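Local coordinates for 6-phospho-beta-d glycosidase (PDB 5FOO), which probably hydrolyses 6-phospho-beta-glucosides, as a family 1 glycoside hydrolase that carries 6-phosphocyclophellitol in its active site, at residues G16-G21 with W422-A427; E20-K25 with V46-A51; L41-V46 with A427-Y432. The protein carries 1 engineered substitution. One frame throughout, in Å; residues are numbered along the deposited sequence.

Contact 1: residues G16-G21 with W422-A427; sequences GPQSEG and WSWLNA. With JAZ (6-phosphocyclophellitol), chain G.
Gln-18 and Trp-422 bring the two backbones together, their CA atoms 4.7 Å apart, where the short helix 16-19 meets the loop that follows barrel strand 410-416. Trp-422 N donates to Gln-18 O over 3.1 Å, nearly straight at 172° and on a lone pair of that carbonyl. A second bond returns from the side chain: Gln-18 NE2 reaches Trp-422 O at 3.1 Å, the oxygen lying in the amide plane although the donor is tilted from the plane of the peptide carbonyl. Beyond CG the glutamine chain is extended (chi2 177°) and crosses Trp-424 at about a right angle. Gln-18 CG makes a CH-pi contact over the six-membered ring of Trp-424, 3.8 Å from its centroid, and the amide plane is turned 32° from the indole. Pro-17 CB approaches the same indole obliquely, 3.9 Å from Trp-424 CH2. Two bonds of the Gln-18 amide fix which way it faces the ligand: OE1 accepts from 6-phosphocyclophellitol O16 at 2.8 Å, and NE2 donates to its O15 at 3.0 Å. Trp-424 NE1 donates to O16 as well, from the indole edge, so that hydroxyl is gripped by both residues. Ser-15 OG is also hydrogen-bonded to Gln-18 OE1, and Phe-31 and Phe-120 pack against Trp-424. His-119, Lys-337 and Glu-165 bind the ligand too. This pairing of a glutamine after the first strand with a tryptophan after the eighth is characteristic of the sugar-binding subsite of family 1 glycosidases, at the mouth of the (beta/alpha)8 barrel.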
loop_
_atom_site.group_PDB
_atom_site.type_symbol
_atom_site.label_atom_id
_atom_site.label_comp_id
_atom_site.label_asym_id
_atom_site.label_seq_id
_atom_site.Cartn_x
_atom_site.Cartn_y
_atom_site.Cartn_z
ATOM N N GLY A 16 9.280 2.271 -4.283
ATOM C CA GLY A 16 10.737 2.502 -4.431
ATOM C C GLY A 16 11.560 1.266 -3.960
ATOM O O GLY A 16 12.442 0.772 -4.685
ATOM N N PRO A 17 11.273 0.767 -2.755
ATOM C CA PRO A 17 12.065 -0.344 -2.233
ATOM C C PRO A 17 11.933 -1.642 -3.049
ATOM O O PRO A 17 12.896 -2.394 -3.152
ATOM C CB PRO A 17 11.532 -0.515 -0.806
ATOM C CG PRO A 17 10.954 0.807 -0.443
ATOM C CD PRO A 17 10.369 1.322 -1.736
ATOM N N GLN A 18 10.774 -1.904 -3.635
ATOM C CA GLN A 18 10.537 -3.156 -4.299
ATOM C C GLN A 18 11.017 -3.128 -5.745
ATOM O O GLN A 18 11.176 -4.185 -6.336
ATOM C CB GLN A 18 9.084 -3.504 -4.238
ATOM C CG GLN A 18 8.599 -3.675 -2.819
ATOM C CD GLN A 18 7.132 -3.957 -2.738
ATOM O OE1 GLN A 18 6.311 -3.036 -2.546
ATOM N NE2 GLN A 18 6.771 -5.252 -2.816
ATOM N N SER A 19 11.260 -1.930 -6.318
ATOM C CA SER A 19 11.607 -1.836 -7.698
ATOM C C SER A 19 13.011 -1.279 -7.947
ATOM O O SER A 19 13.645 -1.683 -8.908
ATOM C CB SER A 19 10.546 -0.979 -8.417
ATOM O OG SER A 19 10.530 0.351 -7.880
ATOM N N GLU A 20 13.473 -0.325 -7.131
ATOM C CA GLU A 20 14.633 0.498 -7.513
ATOM C C GLU A 20 15.964 -0.213 -7.505
ATOM O O GLU A 20 16.765 -0.062 -8.436
ATOM C CB GLU A 20 14.786 1.702 -6.585
ATOM C CG GLU A 20 13.781 2.837 -6.802
ATOM C CD GLU A 20 13.803 3.898 -5.711
ATOM O OE1 GLU A 20 14.813 3.927 -4.926
ATOM O OE2 GLU A 20 12.848 4.747 -5.662
ATOM N N GLY A 21 16.208 -0.964 -6.432
ATOM C CA GLY A 21 17.585 -1.370 -6.091
ATOM C C GLY A 21 18.206 -0.306 -5.199
ATOM O O GLY A 21 17.680 0.800 -5.099
ATOM N N TRP A 422 10.291 -7.161 -6.076
ATOM C CA TRP A 422 10.778 -7.816 -4.873
ATOM C C TRP A 422 9.749 -7.686 -3.785
ATOM O O TRP A 422 9.521 -6.574 -3.348
ATOM C CB TRP A 422 12.075 -7.131 -4.465
ATOM C CG TRP A 422 12.766 -7.730 -3.317
ATOM C CD1 TRP A 422 13.440 -8.955 -3.280
ATOM C CD2 TRP A 422 12.871 -7.180 -2.005
ATOM N NE1 TRP A 422 13.999 -9.135 -2.024
ATOM C CE2 TRP A 422 13.650 -8.083 -1.225
ATOM C CE3 TRP A 422 12.400 -6.000 -1.403
ATOM C CZ2 TRP A 422 13.928 -7.858 0.109
ATOM C CZ3 TRP A 422 12.697 -5.780 -0.067
ATOM C CH2 TRP A 422 13.479 -6.707 0.665
ATOM N N SER A 423 9.088 -8.792 -3.363
ATOM C CA SER A 423 8.077 -8.698 -2.292
ATOM C C SER A 423 8.618 -9.078 -0.878
ATOM O O SER A 423 8.173 -10.049 -0.268
ATOM C CB SER A 423 6.711 -9.457 -2.525
ATOM O OG SER A 423 6.177 -9.783 -3.844
ATOM N N TRP A 424 9.541 -8.306 -0.363
ATOM C CA TRP A 424 9.834 -8.324 1.037
ATOM C C TRP A 424 10.445 -9.753 1.352
ATOM O O TRP A 424 11.248 -10.294 0.539
ATOM C CB TRP A 424 8.536 -7.986 1.823
ATOM C CG TRP A 424 7.804 -6.770 1.257
ATOM C CD1 TRP A 424 6.556 -6.743 0.723
ATOM C CD2 TRP A 424 8.295 -5.404 1.198
ATOM N NE1 TRP A 424 6.215 -5.457 0.373
ATOM C CE2 TRP A 424 7.264 -4.619 0.634
ATOM C CE3 TRP A 424 9.495 -4.791 1.540
ATOM C CZ2 TRP A 424 7.420 -3.257 0.373
ATOM C CZ3 TRP A 424 9.655 -3.398 1.307
ATOM C CH2 TRP A 424 8.617 -2.656 0.722
ATOM N N LEU A 425 9.985 -10.392 2.429
ATOM C CA LEU A 425 10.492 -11.728 2.792
ATOM C C LEU A 425 10.296 -12.737 1.672
ATOM O O LEU A 425 11.174 -13.559 1.461
ATOM C CB LEU A 425 9.886 -12.217 4.103
ATOM C CG LEU A 425 10.302 -11.365 5.280
ATOM C CD1 LEU A 425 9.551 -11.839 6.500
ATOM C CD2 LEU A 425 11.807 -11.401 5.522
ATOM N N ASN A 426 9.246 -12.626 0.868
ATOM C CA ASN A 426 9.098 -13.538 -0.261
ATOM C C ASN A 426 9.846 -13.218 -1.517
ATOM O O ASN A 426 9.784 -13.999 -2.516
ATOM C CB ASN A 426 7.624 -13.709 -0.568
ATOM C CG ASN A 426 6.877 -14.179 0.631
ATOM O OD1 ASN A 426 6.111 -13.462 1.223
ATOM N ND2 ASN A 426 7.179 -15.360 1.044
ATOM N N ALA A 427 10.535 -12.072 -1.518
ATOM C CA ALA A 427 11.373 -11.707 -2.659
ATOM C C ALA A 427 10.621 -12.019 -3.950
ATOM O O ALA A 427 9.530 -11.541 -4.085
ATOM C CB ALA A 427 12.728 -12.414 -2.575
HETATM C C2 JAZ G . 3.119 -6.287 -1.801
HETATM C C3 JAZ G . 2.873 -4.764 -1.801
HETATM C C4 JAZ G . 1.724 -4.405 -0.865
HETATM C C5 JAZ G . 0.428 -5.112 -1.232
HETATM C C6 JAZ G . 0.653 -6.603 -1.359
HETATM C C7 JAZ G . 1.828 -6.943 -2.277
HETATM C C8 JAZ G . 1.958 -8.444 -2.521
HETATM O O9 JAZ G . 2.235 -9.055 -1.264
HETATM P P10 JAZ G . 3.117 -10.376 -1.227
HETATM O O11 JAZ G . 3.234 -10.680 0.225
HETATM O O12 JAZ G . 4.332 -10.237 -2.046
HETATM O O13 JAZ G . 2.332 -11.395 -1.929
HETATM O O14 JAZ G . 0.810 -7.180 -0.056
HETATM O O15 JAZ G . 4.150 -6.637 -2.731
HETATM O O16 JAZ G . 4.053 -4.161 -1.332
HETATM O O17 JAZ G . 1.531 -3.001 -0.850
#

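Contact 2: residues E20-K25 with V46-A51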
loop_
_atom_site.group_PDB
_atom_site.type_symbol
_atom_site.label_atom_id
_atom_site.label_comp_id
_atom_site.label_asym_id
_atom_site.label_seq_id
_atom_site.Cartn_x
_atom_site.Cartn_y
_atom_site.Cartn_z
ATOM N N GLU A 20 13.473 -0.325 -7.131
ATOM C CA GLU A 20 14.633 0.498 -7.513
ATOM C C GLU A 20 15.964 -0.213 -7.505
ATOM O O GLU A 20 16.765 -0.062 -8.436
ATOM C CB GLU A 20 14.786 1.702 -6.585
ATOM C CG GLU A 20 13.781 2.837 -6.802
ATOM C CD GLU A 20 13.803 3.898 -5.711
ATOM O OE1 GLU A 20 14.813 3.927 -4.926
ATOM O OE2 GLU A 20 12.848 4.747 -5.662
ATOM N N GLY A 21 16.208 -0.964 -6.432
ATOM C CA GLY A 21 17.585 -1.370 -6.091
ATOM C C GLY A 21 18.206 -0.306 -5.199
ATOM O O GLY A 21 17.680 0.800 -5.099
ATOM N N ARG A 22 19.300 -0.657 -4.527
ATOM C CA ARG A 22 19.999 0.253 -3.624
ATOM C C ARG A 22 21.094 1.058 -4.311
ATOM O O ARG A 22 21.808 1.784 -3.656
ATOM C CB ARG A 22 20.575 -0.523 -2.474
ATOM C CG ARG A 22 19.466 -1.071 -1.561
ATOM C CD ARG A 22 20.084 -1.758 -0.310
ATOM N NE ARG A 22 20.987 -0.886 0.437
ATOM C CZ ARG A 22 21.842 -1.251 1.404
ATOM N NH1 ARG A 22 21.970 -2.518 1.852
ATOM N NH2 ARG A 22 22.614 -0.330 1.935
ATOM N N PHE A 23 21.167 0.973 -5.637
ATOM C CA PHE A 23 22.131 1.701 -6.410
ATOM C C PHE A 23 22.076 3.135 -6.004
ATOM O O PHE A 23 20.999 3.662 -6.030
ATOM C CB PHE A 23 21.790 1.627 -7.879
ATOM C CG PHE A 23 21.757 0.234 -8.409
ATOM C CD1 PHE A 23 22.921 -0.416 -8.726
ATOM C CD2 PHE A 23 20.525 -0.423 -8.617
ATOM C CE1 PHE A 23 22.883 -1.713 -9.229
ATOM C CE2 PHE A 23 20.496 -1.703 -9.130
ATOM C CZ PHE A 23 21.670 -2.337 -9.435
ATOM N N ALA A 24 23.242 3.719 -5.641
ATOM C CA ALA A 24 23.405 5.117 -5.172
ATOM C C ALA A 24 22.476 5.614 -4.044
ATOM O O ALA A 24 22.167 6.809 -3.981
ATOM C CB ALA A 24 23.332 6.079 -6.335
ATOM N N LYS A 25 22.047 4.721 -3.159
ATOM C CA LYS A 25 21.103 5.092 -2.146
ATOM C C LYS A 25 21.866 5.260 -0.885
ATOM O O LYS A 25 22.472 4.306 -0.412
ATOM C CB LYS A 25 19.947 4.066 -1.997
ATOM C CG LYS A 25 18.722 4.627 -1.287
ATOM C CD LYS A 25 17.541 3.660 -1.258
ATOM C CE LYS A 25 17.796 2.550 -0.245
ATOM N NZ LYS A 25 16.687 1.588 -0.029
ATOM N N VAL A 46 17.422 -13.617 -2.085
ATOM C CA VAL A 46 17.407 -12.392 -2.904
ATOM C C VAL A 46 16.973 -11.232 -1.990
ATOM O O VAL A 46 15.913 -11.250 -1.361
ATOM C CB VAL A 46 16.514 -12.552 -4.138
ATOM C CG1 VAL A 46 16.549 -11.284 -5.039
ATOM C CG2 VAL A 46 16.977 -13.805 -4.907
ATOM N N GLY A 47 17.868 -10.287 -1.804
ATOM C CA GLY A 47 17.554 -9.074 -1.113
ATOM C C GLY A 47 17.225 -7.978 -2.097
ATOM O O GLY A 47 16.968 -8.235 -3.279
ATOM N N PRO A 48 17.238 -6.750 -1.580
ATOM C CA PRO A 48 16.834 -5.594 -2.340
ATOM C C PRO A 48 17.947 -4.797 -2.953
ATOM O O PRO A 48 17.698 -3.642 -3.347
ATOM C CB PRO A 48 16.138 -4.743 -1.259
ATOM C CG PRO A 48 16.993 -4.990 -0.031
ATOM C CD PRO A 48 17.254 -6.466 -0.117
ATOM N N ASP A 49 19.180 -5.308 -2.975
ATOM C CA ASP A 49 20.276 -4.499 -3.533
ATOM C C ASP A 49 20.093 -4.102 -5.009
ATOM O O ASP A 49 20.543 -3.015 -5.432
ATOM C CB ASP A 49 21.639 -5.176 -3.396
ATOM C CG ASP A 49 22.040 -5.402 -1.942
ATOM O OD1 ASP A 49 22.103 -4.411 -1.189
ATOM O OD2 ASP A 49 22.261 -6.561 -1.571
ATOM N N THR A 50 19.455 -4.985 -5.769
ATOM C CA THR A 50 19.199 -4.699 -7.149
ATOM C C THR A 50 17.713 -4.626 -7.436
ATOM O O THR A 50 17.333 -3.776 -8.227
ATOM C CB THR A 50 19.918 -5.735 -8.048
ATOM O OG1 THR A 50 21.317 -5.466 -7.934
ATOM C CG2 THR A 50 19.555 -5.601 -9.516
ATOM N N ALA A 51 16.908 -5.474 -6.771
ATOM C CA ALA A 51 15.497 -5.587 -6.948
ATOM C C ALA A 51 15.152 -5.667 -8.443
ATOM O O ALA A 51 15.722 -6.506 -9.132
ATOM C CB ALA A 51 14.788 -4.431 -6.227
HETATM O O HOH W 1 15.517 -1.859 -3.670
#
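Pro-48 opens the contact along 46-51: its carbonyl oxygen faces Gly-21 CA in a CA-H...O contact, and it takes a hydrogen bond from a water 2.8 Å away that in turn accepts a weak one from Gly-21 N. Arg-22 CG also lies 3.6 Å from Pro-48 O. Asp-49 follows with the direct backbone link, Arg-22 N to Asp-49 O at 2.8 Å, the donor standing above the carbonyl plane. The side chains of Arg-22 and Asp-49 run side by side, pointing the same way. A bend at chi3 (55°) swings NE of the arginine off the extended course. NH1 forms a long salt bridge of 3.6 Å with Asp-49 OD1 and has its stronger one with Glu-36 OE2 of helix 30-37. The carbonyl oxygen of Asp-49 also sits over one face of Phe-23, toward the rim. At Thr-50 the two CA traces come closest, its CA 3.8 Å from Gly-21 CA; the positive phi of Gly-21 and its tight approach to Thr-50 O suit a residue without CB. Thr-50 OG1 and CG2 both touch Phe-23 CZ, OG1 at 3.5 Å. Ala-51 ends the walk with CB 3.8 Å from Gly-21 N. His-56 meets the Phe-23 ring edge-to-face. The arrangement joins two loops flanking helix 30-37 in this TIM barrel, the first shaped by a type II beta turn from Arg-22 to Lys-25, closed by Lys-25 N to Arg-22 O.

Contact 3: residues L41-V46 with A427-Y432; sequences LFYDYV and AYKNRY. With JAZ (6-phosphocyclophellitol), chain G.
Lys-429 lies over one face of the Tyr-43 ring, crossing it at about a right angle. CG stands almost above the middle, 3.7 Å from the centroid and 7° off the normal, a CH-pi contact; CB covers the CD2 side, 3.5 Å from Tyr-43 CD2, and CD reaches CD1 and CE1. Chi1 (-175°) puts the lysine CG, anti to the backbone N, over the ring, and the extended chain beyond it carries CD across. Next to this pair, Ala-427 CB sits against two carbonyl oxygens, Tyr-43 O and Val-46 O, each 3.6 Å away, and meets Val-46 CB from the same loop. Val-46 CG1 then touches Tyr-428 at the ring edge, 3.9 Å from CD2. No direct hydrogen bond joins the two segments; instead a water donates to Tyr-43 O at 2.9 Å and accepts from Tyr-428 N at 3.0 Å, lying in the plane of the Tyr-43 ring at its edge. The contact ties the loop after helix 30-37 to the one after the eighth strand of the (beta/alpha)8 barrel, which goes on to the ligand phosphate: Tyr-432 OH donates to O13 of 6-phosphocyclophellitol, in a bond whose modelled length is doubtfully short. Farther out, Arg-431 folds back on its own loop: its NE donates to a lone pair of Tyr-428 O at 3.0 Å, while Tyr-428 CD1 lies over the centre of one guanidinium face. Asp-420 forms a salt bridge with Arg-431 NH1, Ser-52 OG is bonded to Tyr-428 OH, and Trp-416 meets the Tyr-432 ring edge-to-face.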
loop_
_atom_site.group_PDB
_atom_site.type_symbol
_atom_site.label_atom_id
_atom_site.label_comp_id
_atom_site.label_asym_id
_atom_site.label_seq_id
_atom_site.Cartn_x
_atom_site.Cartn_y
_atom_site.Cartn_z
ATOM N N LEU A 41 16.306 -15.434 5.792
ATOM C CA LEU A 41 14.871 -15.194 5.907
ATOM C C LEU A 41 14.219 -14.836 4.582
ATOM O O LEU A 41 12.988 -14.757 4.531
ATOM C CB LEU A 41 14.563 -14.130 6.932
ATOM C CG LEU A 41 15.092 -14.257 8.361
ATOM C CD1 LEU A 41 14.697 -12.993 9.095
ATOM C CD2 LEU A 41 14.594 -15.509 9.084
ATOM N N PHE A 42 15.006 -14.654 3.514
ATOM C CA PHE A 42 14.498 -14.149 2.252
ATOM C C PHE A 42 14.563 -15.207 1.225
ATOM O O PHE A 42 15.614 -15.760 0.969
ATOM C CB PHE A 42 15.288 -12.873 1.816
ATOM C CG PHE A 42 15.064 -11.693 2.708
ATOM C CD1 PHE A 42 15.715 -11.587 3.961
ATOM C CD2 PHE A 42 14.164 -10.702 2.349
ATOM C CE1 PHE A 42 15.450 -10.516 4.838
ATOM C CE2 PHE A 42 13.931 -9.590 3.198
ATOM C CZ PHE A 42 14.566 -9.484 4.448
ATOM N N TYR A 43 13.439 -15.464 0.570
ATOM C CA TYR A 43 13.391 -16.476 -0.492
ATOM C C TYR A 43 14.503 -16.429 -1.558
ATOM O O TYR A 43 14.740 -15.412 -2.207
ATOM C CB TYR A 43 12.018 -16.450 -1.151
ATOM C CG TYR A 43 11.690 -17.703 -1.895
ATOM C CD1 TYR A 43 11.221 -18.838 -1.235
ATOM C CD2 TYR A 43 11.868 -17.755 -3.253
ATOM C CE1 TYR A 43 10.926 -20.002 -1.956
ATOM C CE2 TYR A 43 11.606 -18.876 -3.977
ATOM C CZ TYR A 43 11.159 -20.004 -3.337
ATOM O OH TYR A 43 10.917 -21.067 -4.160
ATOM N N ASP A 44 15.154 -17.586 -1.778
ATOM C CA ASP A 44 16.330 -17.751 -2.640
ATOM C C ASP A 44 17.468 -16.799 -2.304
ATOM O O ASP A 44 18.304 -16.563 -3.161
ATOM C CB ASP A 44 16.006 -17.665 -4.146
ATOM C CG ASP A 44 15.183 -18.835 -4.635
ATOM O OD1 ASP A 44 15.117 -19.850 -3.963
ATOM O OD2 ASP A 44 14.574 -18.769 -5.706
ATOM N N TYR A 45 17.492 -16.288 -1.070
ATOM C CA TYR A 45 18.467 -15.318 -0.618
ATOM C C TYR A 45 18.504 -13.986 -1.416
ATOM O O TYR A 45 19.497 -13.285 -1.363
ATOM C CB TYR A 45 19.891 -15.962 -0.571
ATOM C CG TYR A 45 19.886 -17.347 0.020
ATOM C CD1 TYR A 45 19.773 -17.535 1.388
ATOM C CD2 TYR A 45 19.993 -18.477 -0.802
ATOM C CE1 TYR A 45 19.749 -18.839 1.942
ATOM C CE2 TYR A 45 19.972 -19.768 -0.258
ATOM C CZ TYR A 45 19.840 -19.923 1.107
ATOM O OH TYR A 45 19.830 -21.148 1.622
ATOM N N VAL A 46 17.422 -13.617 -2.085
ATOM C CA VAL A 46 17.407 -12.392 -2.904
ATOM C C VAL A 46 16.973 -11.232 -1.990
ATOM O O VAL A 46 15.913 -11.250 -1.361
ATOM C CB VAL A 46 16.514 -12.552 -4.138
ATOM C CG1 VAL A 46 16.549 -11.284 -5.039
ATOM C CG2 VAL A 46 16.977 -13.805 -4.907
ATOM N N ALA A 427 10.535 -12.072 -1.518
ATOM C CA ALA A 427 11.373 -11.707 -2.659
ATOM C C ALA A 427 10.621 -12.019 -3.950
ATOM O O ALA A 427 9.530 -11.541 -4.085
ATOM C CB ALA A 427 12.728 -12.414 -2.575
ATOM N N TYR A 428 11.150 -12.861 -4.841
ATOM C CA TYR A 428 10.558 -13.161 -6.140
ATOM C C TYR A 428 9.941 -14.540 -6.184
ATOM O O TYR A 428 9.753 -15.098 -7.245
ATOM C CB TYR A 428 11.662 -13.025 -7.248
ATOM C CG TYR A 428 12.033 -11.565 -7.535
ATOM C CD1 TYR A 428 11.317 -10.794 -8.460
ATOM C CD2 TYR A 428 13.095 -10.962 -6.869
ATOM C CE1 TYR A 428 11.640 -9.443 -8.684
ATOM C CE2 TYR A 428 13.447 -9.629 -7.081
ATOM C CZ TYR A 428 12.722 -8.869 -7.971
ATOM O OH TYR A 428 13.126 -7.563 -8.132
ATOM N N LYS A 429 9.687 -15.147 -5.026
ATOM C CA LYS A 429 8.951 -16.407 -5.016
ATOM C C LYS A 429 7.659 -16.344 -5.852
ATOM O O LYS A 429 7.417 -17.187 -6.709
ATOM C CB LYS A 429 8.580 -16.743 -3.580
ATOM C CG LYS A 429 7.920 -18.093 -3.429
ATOM C CD LYS A 429 7.537 -18.297 -1.967
ATOM C CE LYS A 429 6.881 -19.681 -1.885
ATOM N NZ LYS A 429 6.568 -19.983 -0.495
ATOM N N ASN A 430 6.828 -15.358 -5.568
ATOM C CA ASN A 430 5.578 -15.212 -6.276
ATOM C C ASN A 430 5.616 -13.935 -7.130
ATOM O O ASN A 430 5.989 -12.882 -6.630
ATOM C CB ASN A 430 4.412 -15.125 -5.313
ATOM C CG ASN A 430 4.382 -16.270 -4.306
ATOM O OD1 ASN A 430 4.568 -16.058 -3.087
ATOM N ND2 ASN A 430 4.109 -17.444 -4.782
ATOM N N ARG A 431 5.281 -14.103 -8.417
ATOM C CA ARG A 431 5.331 -13.053 -9.450
ATOM C C ARG A 431 3.932 -12.507 -9.610
ATOM O O ARG A 431 3.003 -13.278 -9.695
ATOM C CB ARG A 431 5.858 -13.628 -10.763
ATOM C CG ARG A 431 7.180 -14.429 -10.663
ATOM C CD ARG A 431 8.257 -13.530 -10.113
ATOM N NE ARG A 431 9.601 -14.101 -10.116
ATOM C CZ ARG A 431 10.522 -13.878 -11.029
ATOM N NH1 ARG A 431 10.294 -13.109 -12.104
ATOM N NH2 ARG A 431 11.696 -14.454 -10.879
ATOM N N TYR A 432 3.816 -11.187 -9.527
ATOM C CA TYR A 432 2.563 -10.430 -9.731
ATOM C C TYR A 432 2.492 -9.608 -11.055
ATOM O O TYR A 432 1.489 -9.018 -11.346
ATOM C CB TYR A 432 2.376 -9.427 -8.569
ATOM C CG TYR A 432 1.914 -10.007 -7.237
ATOM C CD1 TYR A 432 2.810 -10.558 -6.318
ATOM C CD2 TYR A 432 0.571 -9.969 -6.882
ATOM C CE1 TYR A 432 2.377 -11.068 -5.085
ATOM C CE2 TYR A 432 0.126 -10.465 -5.655
ATOM C CZ TYR A 432 1.032 -11.027 -4.751
ATOM O OH TYR A 432 0.528 -11.521 -3.548
HETATM C C2 JAZ G . 3.119 -6.287 -1.801
HETATM C C3 JAZ G . 2.873 -4.764 -1.801
HETATM C C4 JAZ G . 1.724 -4.405 -0.865
HETATM C C5 JAZ G . 0.428 -5.112 -1.232
HETATM C C6 JAZ G . 0.653 -6.603 -1.359
HETATM C C7 JAZ G . 1.828 -6.943 -2.277
HETATM C C8 JAZ G . 1.958 -8.444 -2.521
HETATM O O9 JAZ G . 2.235 -9.055 -1.264
HETATM P P10 JAZ G . 3.117 -10.376 -1.227
HETATM O O11 JAZ G . 3.234 -10.680 0.225
HETATM O O12 JAZ G . 4.332 -10.237 -2.046
HETATM O O13 JAZ G . 2.332 -11.395 -1.929
HETATM O O14 JAZ G . 0.810 -7.180 -0.056
HETATM O O15 JAZ G . 4.150 -6.637 -2.731
HETATM O O16 JAZ G . 4.053 -4.161 -1.332
HETATM O O17 JAZ G . 1.531 -3.001 -0.850
HETATM O O HOH W 2 13.596 -14.575 -4.702
#

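In the fold
The three contacts lie on the same side of the chain's centre, around the loops that follow the first and eighth strands, 9-13 and 410-416, neighbours where the parallel barrel closes. Between centres, contacts 1 and 2 are about 8 Å apart and share Glu-20 and Gly-21; contacts 1 and 3, about 9 Å apart, share Ala-427; contacts 2 and 3, about 14 Å apart, share Val-46. Along the chain 422-427 and 427-432 come about 370 residues after the other segments, and contact 3 crosses contacts 1 and 2. Trp-422 NE1, probably hydrogen-bonded to Val-46 O, links all three. Contact 1 meets ring hydroxyls O15 and O16, contact 3 supplies Tyr-432 at the phosphate, and contact 2 does not touch the ligand.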